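NAD nucleotidase (Haemophilus influenzae, PDB 3ZTV) degrades NAD to adenosine and nicotinamide riboside, combining NAD pyrophosphatase and 5'-nucleotidase activities in a zinc-dependent periplasmic enzyme. Local coordinates at residues A[386-391]-A[405-410]; A[452-457]-A[465-470]. All coordinates share one frame; numbering follows the deposited sequence.

Contact 1. Residues A[386-391]-A[405-410]. With ADN (adenosine), chain D.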
loop_
_atom_site.group_PDB
_atom_site.type_symbol
_atom_site.label_atom_id
_atom_site.label_comp_id
_atom_site.label_asym_id
_atom_site.label_seq_id
_atom_site.Cartn_x
_atom_site.Cartn_y
_atom_site.Cartn_z
ATOM N N ILE A 386 26.218 -36.824 10.015
ATOM C CA ILE A 386 26.523 -35.469 10.461
ATOM C C ILE A 386 26.723 -34.548 9.255
ATOM O O ILE A 386 26.380 -33.364 9.300
ATOM C CB ILE A 386 27.772 -35.429 11.379
ATOM C CG1 ILE A 386 27.533 -36.274 12.638
ATOM C CG2 ILE A 386 28.094 -33.998 11.773
ATOM C CD1 ILE A 386 28.743 -36.366 13.565
ATOM N N ALA A 387 27.259 -35.098 8.171
ATOM C CA ALA A 387 27.434 -34.326 6.944
ATOM C C ALA A 387 26.100 -33.782 6.422
ATOM O O ALA A 387 26.052 -32.677 5.887
ATOM C CB ALA A 387 28.153 -35.149 5.874
ATOM N N THR A 388 25.023 -34.543 6.599
ATOM C CA THR A 388 23.698 -34.069 6.196
ATOM C C THR A 388 23.232 -32.902 7.069
ATOM O O THR A 388 22.652 -31.934 6.564
ATOM C CB THR A 388 22.657 -35.201 6.200
ATOM O OG1 THR A 388 23.090 -36.238 5.312
ATOM C CG2 THR A 388 21.304 -34.681 5.737
ATOM N N ARG A 389 23.484 -32.980 8.376
ATOM C CA ARG A 389 23.214 -31.843 9.258
ATOM C C ARG A 389 23.977 -30.605 8.777
ATOM O O ARG A 389 23.427 -29.505 8.736
ATOM C CB ARG A 389 23.548 -32.179 10.720
ATOM C CG ARG A 389 23.228 -31.076 11.724
ATOM C CD ARG A 389 24.448 -30.229 12.033
ATOM N NE ARG A 389 24.147 -29.092 12.903
ATOM C CZ ARG A 389 24.433 -29.031 14.201
ATOM N NH1 ARG A 389 25.021 -30.051 14.813
ATOM N NH2 ARG A 389 24.124 -27.943 14.891
ATOM N N PHE A 390 25.238 -30.787 8.401
ATOM C CA PHE A 390 26.033 -29.702 7.839
ATOM C C PHE A 390 25.344 -29.072 6.620
ATOM O O PHE A 390 25.209 -27.849 6.526
ATOM C CB PHE A 390 27.411 -30.238 7.450
ATOM C CG PHE A 390 28.403 -29.174 7.090
ATOM C CD1 PHE A 390 28.164 -27.848 7.394
ATOM C CD2 PHE A 390 29.592 -29.509 6.461
ATOM C CE1 PHE A 390 29.078 -26.876 7.063
ATOM C CE2 PHE A 390 30.512 -28.539 6.128
ATOM C CZ PHE A 390 30.256 -27.217 6.431
ATOM N N ILE A 391 24.923 -29.908 5.677
ATOM C CA ILE A 391 24.253 -29.392 4.491
ATOM C C ILE A 391 22.976 -28.644 4.882
ATOM O O ILE A 391 22.684 -27.573 4.345
ATOM C CB ILE A 391 23.966 -30.500 3.454
ATOM C CG1 ILE A 391 25.283 -31.114 2.965
ATOM C CG2 ILE A 391 23.171 -29.932 2.286
ATOM C CD1 ILE A 391 26.261 -30.105 2.456
ATOM N N THR A 405 15.401 -26.090 8.567
ATOM C CA THR A 405 15.563 -26.751 7.280
ATOM C C THR A 405 15.675 -28.256 7.470
ATOM O O THR A 405 16.100 -28.725 8.529
ATOM C CB THR A 405 16.809 -26.261 6.534
ATOM O OG1 THR A 405 17.958 -26.468 7.360
ATOM C CG2 THR A 405 16.687 -24.787 6.175
ATOM N N ILE A 406 15.294 -29.004 6.442
ATOM C CA ILE A 406 15.352 -30.463 6.459
ATOM C C ILE A 406 16.014 -30.951 5.177
ATOM O O ILE A 406 15.631 -30.528 4.083
ATOM C CB ILE A 406 13.946 -31.078 6.579
ATOM C CG1 ILE A 406 13.301 -30.649 7.902
ATOM C CG2 ILE A 406 14.006 -32.592 6.436
ATOM C CD1 ILE A 406 11.828 -30.990 8.011
ATOM N N GLN A 407 17.007 -31.829 5.321
ATOM C CA GLN A 407 17.764 -32.387 4.192
ATOM C C GLN A 407 17.763 -33.910 4.298
ATOM O O GLN A 407 17.889 -34.467 5.391
ATOM C CB GLN A 407 19.206 -31.845 4.189
ATOM C CG GLN A 407 20.139 -32.442 3.125
ATOM C CD GLN A 407 19.837 -31.969 1.705
ATOM O OE1 GLN A 407 18.945 -31.164 1.475
ATOM N NE2 GLN A 407 20.598 -32.482 0.746
ATOM N N ASN A 408 17.612 -34.591 3.166
ATOM C CA ASN A 408 17.653 -36.054 3.138
ATOM C C ASN A 408 19.091 -36.578 3.049
ATOM O O ASN A 408 19.912 -36.034 2.310
ATOM C CB ASN A 408 16.817 -36.598 1.971
ATOM C CG ASN A 408 17.367 -36.188 0.616
ATOM O OD1 ASN A 408 17.528 -35.003 0.326
ATOM N ND2 ASN A 408 17.674 -37.178 -0.216
ATOM N N ALA A 409 19.387 -37.641 3.798
ATOM C CA ALA A 409 20.739 -38.200 3.884
ATOM C C ALA A 409 21.310 -38.656 2.537
ATOM O O ALA A 409 22.522 -38.653 2.341
ATOM C CB ALA A 409 20.778 -39.352 4.895
ATOM N N GLY A 410 20.439 -39.052 1.618
ATOM C CA GLY A 410 20.876 -39.496 0.306
ATOM C C GLY A 410 21.420 -38.369 -0.553
ATOM O O GLY A 410 21.992 -38.609 -1.619
HETATM O "O5'" ADN D . 20.289 -43.277 -5.247
HETATM C "C5'" ADN D . 18.981 -42.723 -5.088
HETATM C "C4'" ADN D . 18.956 -41.880 -3.819
HETATM O "O4'" ADN D . 19.778 -40.720 -3.982
HETATM C "C3'" ADN D . 17.572 -41.368 -3.474
HETATM O "O3'" ADN D . 16.875 -42.285 -2.625
HETATM C "C2'" ADN D . 17.857 -40.059 -2.762
HETATM O "O2'" ADN D . 18.063 -40.272 -1.360
HETATM C "C1'" ADN D . 19.164 -39.585 -3.369
HETATM N N9 ADN D . 18.883 -38.563 -4.401
HETATM C C8 ADN D . 18.688 -38.760 -5.720
HETATM N N7 ADN D . 18.457 -37.579 -6.355
HETATM C C5 ADN D . 18.499 -36.599 -5.424
HETATM C C6 ADN D . 18.350 -35.127 -5.387
HETATM N N6 ADN D . 18.089 -34.403 -6.500
HETATM N N1 ADN D . 18.480 -34.514 -4.195
HETATM C C2 ADN D . 18.740 -35.192 -3.062
HETATM N N3 ADN D . 18.888 -36.523 -3.019
HETATM C C4 ADN D . 18.787 -37.262 -4.147
#
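Thr388 and Ala409 mark the nearest backbone approach, their CA atoms 5.6 Å apart, where the axis of helix segment 386-391 passes 7.9 Å from that of strand 405-408 with the two N-to-C directions 137° apart. No hydrogen bond spans the gap, and the helix meets the strand by van der Waals contact alone. Thr388 works with both branches. Its methyl CG2, anti to its own backbone N, lies 3.4 Å from Gln407 O, and on the side-chain level the same CG2 comes within 3.6 Å of Gln407 CG, the two side chains crossing at about a right angle. The other branch puts OG1 3.4 Å from Ala409 CA, a contact without a hydrogen bond; this hydroxyl pairs instead with Ser385. One helical turn on, Ile391 offers CG2 to the amide end of Gln407, 3.9 Å from NE2. The Gln407 chain bends at its second torsion beside these methyl groups, and its OE1 accepts a hydrogen bond from Asn514 ND2, so that this buried oxygen is satisfied.

Asn408, next along the strand, has its CA-CB bond directed away from the helix and serves the ligand. Its first torsion (chi1 64°) sets CG between the backbone N and the carbonyl carbon. ND2 donates to adenosine N3 at 3.1 Å in an almost perfectly straight bond of 179°; a second bond, from ND2 to O2' of the ribose, is weak. Asn408 OD1 in turn accepts a hydrogen bond from Asn514 ND2, a bond that helps hold the amide in this rotation, with Asn514 as a second-shell residue. The example illustrates a strand of a helix-covered sheet ending in a nucleoside pocket, here the adenosine site of the 5'-nucleotidase C-terminal domain.

Contact 2. Residues A[452-457]-A[465-470]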
loop_
_atom_site.group_PDB
_atom_site.type_symbol
_atom_site.label_atom_id
_atom_site.label_comp_id
_atom_site.label_asym_id
_atom_site.label_seq_id
_atom_site.Cartn_x
_atom_site.Cartn_y
_atom_site.Cartn_z
ATOM N N ASP A 452 7.050 -39.339 7.661
ATOM C CA ASP A 452 7.034 -39.845 6.288
ATOM C C ASP A 452 8.430 -40.278 5.849
ATOM O O ASP A 452 8.621 -41.377 5.313
ATOM C CB ASP A 452 6.538 -38.770 5.311
ATOM C CG ASP A 452 5.102 -38.329 5.571
ATOM O OD1 ASP A 452 4.314 -39.082 6.181
ATOM O OD2 ASP A 452 4.749 -37.211 5.134
ATOM N N ALA A 453 9.404 -39.400 6.066
ATOM C CA ALA A 453 10.763 -39.655 5.609
ATOM C C ALA A 453 11.372 -40.877 6.290
ATOM O O ALA A 453 11.993 -41.716 5.632
ATOM C CB ALA A 453 11.625 -38.428 5.812
ATOM N N MET A 454 11.192 -40.983 7.604
ATOM C CA MET A 454 11.680 -42.148 8.347
ATOM C C MET A 454 11.026 -43.448 7.883
ATOM O O MET A 454 11.695 -44.483 7.767
ATOM C CB MET A 454 11.485 -41.962 9.856
ATOM C CG MET A 454 12.442 -40.958 10.469
ATOM S SD MET A 454 12.384 -40.950 12.277
ATOM C CE MET A 454 10.790 -40.171 12.555
ATOM N N GLN A 455 9.726 -43.401 7.616
ATOM C CA GLN A 455 9.017 -44.581 7.123
ATOM C C GLN A 455 9.588 -45.081 5.791
ATOM O O GLN A 455 9.760 -46.288 5.590
ATOM C CB GLN A 455 7.519 -44.294 6.997
ATOM C CG GLN A 455 6.714 -45.394 6.305
ATOM C CD GLN A 455 6.641 -46.688 7.105
ATOM O OE1 GLN A 455 6.934 -46.716 8.300
ATOM N NE2 GLN A 455 6.240 -47.769 6.441
ATOM N N PHE A 456 9.880 -44.158 4.879
ATOM C CA PHE A 456 10.460 -44.519 3.584
ATOM C C PHE A 456 11.872 -45.071 3.779
ATOM O O PHE A 456 12.239 -46.083 3.184
ATOM C CB PHE A 456 10.474 -43.304 2.645
ATOM C CG PHE A 456 10.641 -43.651 1.183
ATOM C CD1 PHE A 456 9.561 -44.082 0.433
ATOM C CD2 PHE A 456 11.867 -43.510 0.556
ATOM C CE1 PHE A 456 9.705 -44.387 -0.911
ATOM C CE2 PHE A 456 12.016 -43.815 -0.788
ATOM C CZ PHE A 456 10.931 -44.252 -1.517
ATOM N N ALA A 457 12.659 -44.416 4.625
ATOM C CA ALA A 457 14.047 -44.823 4.859
ATOM C C ALA A 457 14.165 -46.209 5.487
ATOM O O ALA A 457 15.077 -46.969 5.167
ATOM C CB ALA A 457 14.765 -43.795 5.735
ATOM N N ALA A 465 16.354 -41.411 2.242
ATOM C CA ALA A 465 15.286 -40.508 2.675
ATOM C C ALA A 465 15.463 -40.007 4.110
ATOM O O ALA A 465 14.802 -39.051 4.520
ATOM C CB ALA A 465 13.928 -41.180 2.524
ATOM N N PHE A 466 16.332 -40.644 4.886
ATOM C CA PHE A 466 16.394 -40.336 6.311
ATOM C C PHE A 466 16.706 -38.855 6.538
ATOM O O PHE A 466 17.683 -38.341 6.000
ATOM C CB PHE A 466 17.402 -41.230 7.033
ATOM C CG PHE A 466 17.178 -41.284 8.512
ATOM C CD1 PHE A 466 17.714 -40.315 9.344
ATOM C CD2 PHE A 466 16.398 -42.292 9.065
ATOM C CE1 PHE A 466 17.491 -40.351 10.709
ATOM C CE2 PHE A 466 16.169 -42.332 10.431
ATOM C CZ PHE A 466 16.721 -41.357 11.252
ATOM N N PRO A 467 15.877 -38.161 7.347
ATOM C CA PRO A 467 15.959 -36.701 7.462
ATOM C C PRO A 467 16.850 -36.187 8.591
ATOM O O PRO A 467 16.854 -36.741 9.693
ATOM C CB PRO A 467 14.509 -36.311 7.747
ATOM C CG PRO A 467 14.009 -37.441 8.597
ATOM C CD PRO A 467 14.689 -38.691 8.046
ATOM N N TYR A 468 17.593 -35.129 8.300
ATOM C CA TYR A 468 18.369 -34.405 9.303
ATOM C C TYR A 468 18.084 -32.928 9.099
ATOM O O TYR A 468 17.855 -32.489 7.968
ATOM C CB TYR A 468 19.871 -34.654 9.138
ATOM C CG TYR A 468 20.312 -36.086 9.363
ATOM C CD1 TYR A 468 20.141 -37.055 8.379
ATOM C CD2 TYR A 468 20.914 -36.467 10.559
ATOM C CE1 TYR A 468 20.554 -38.364 8.582
ATOM C CE2 TYR A 468 21.326 -37.778 10.769
ATOM C CZ TYR A 468 21.144 -38.721 9.778
ATOM O OH TYR A 468 21.553 -40.029 9.966
ATOM N N GLY A 469 18.101 -32.154 10.178
ATOM C CA GLY A 469 17.725 -30.754 10.109
ATOM C C GLY A 469 18.668 -29.768 10.776
ATOM O O GLY A 469 19.577 -30.136 11.530
ATOM N N ALA A 470 18.439 -28.498 10.457
ATOM C CA ALA A 470 19.111 -27.383 11.102
ATOM C C ALA A 470 18.027 -26.478 11.675
ATOM O O ALA A 470 17.035 -26.207 11.008
ATOM C CB ALA A 470 19.961 -26.620 10.102
#
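The carbonyl oxygen of Ala465 has the methyl of Ala453 3.5 Å away, measured from Ala453 CB to Ala465 O, and accepts a hydrogen bond from the hydroxyl of Tyr524. That bond satisfies a buried backbone acceptor in a contact otherwise made of apolar groups. Closest backbone approach falls at Ala457 and Ala465, whose CA atoms are 5.0 Å apart, a distance that suits the small side chains on both sides. Ala453 and Ala457, one helical turn apart, both direct CB at the loop and strand: Ala457 CB lies 3.6 Å from Phe466 N, and Ala453 CB 3.8 Å from Pro467 CG. Ala465 answers with its own methyl, which meets the Phe456 ring at the edge, near the ring plane, with Ala465 CB 3.7 Å from Phe456 CD2.

Phe466 carries the other flank. Its CG stands anti to the backbone N (chi1 -161°), and the ring has Ala457 CB at its edge. Met454 approaches the same ring obliquely, with CG 4.0 Å from Phe466 CE2 and its sulfur SD 5.2 Å from the ring centroid, 45° off the normal, a Met-aromatic contact. Pro467 CD sits over one face of the Phe466 ring, offset toward the rim, and also touches Met454 CG, so methionine, proline and phenylalanine form a compact cluster.

Beyond this cluster Phe466 meets Phe569 edge-to-face, while Met454 continues onto Tyr474 and Ala476 of strand 472-477. Helix 443-460 therefore packs against the entry to strand 467-470, an outermost strand of its sheet within the chain, and bears at the same time on strand 472-477 of a second sheet; strand 404-408 lies beside 467-470, with Ile406 touching Pro467.

Contacts 1 and 2 follow each other along the chain, the first closing before the second opens, and their centres lie 10 Å apart within the 5'-nucleotidase C-terminal domain. They share one mixed sheet: strands 404-408 and 467-470 are antiparallel neighbours, joined by probable hydrogen bonds from Gln407 N to Tyr468 O and from Ala409 N to Phe466 O, each 2.9 Å. Thr388 of helix 386-396 also packs on Tyr468, so contact 1 reaches the strand of contact 2 directly. Gln407 turns CB toward helix 386-396 and Ile406 away from it, and strand 404-408 runs into the adenosine site at Asn408 and Gly410, with strand 467-470 beside it.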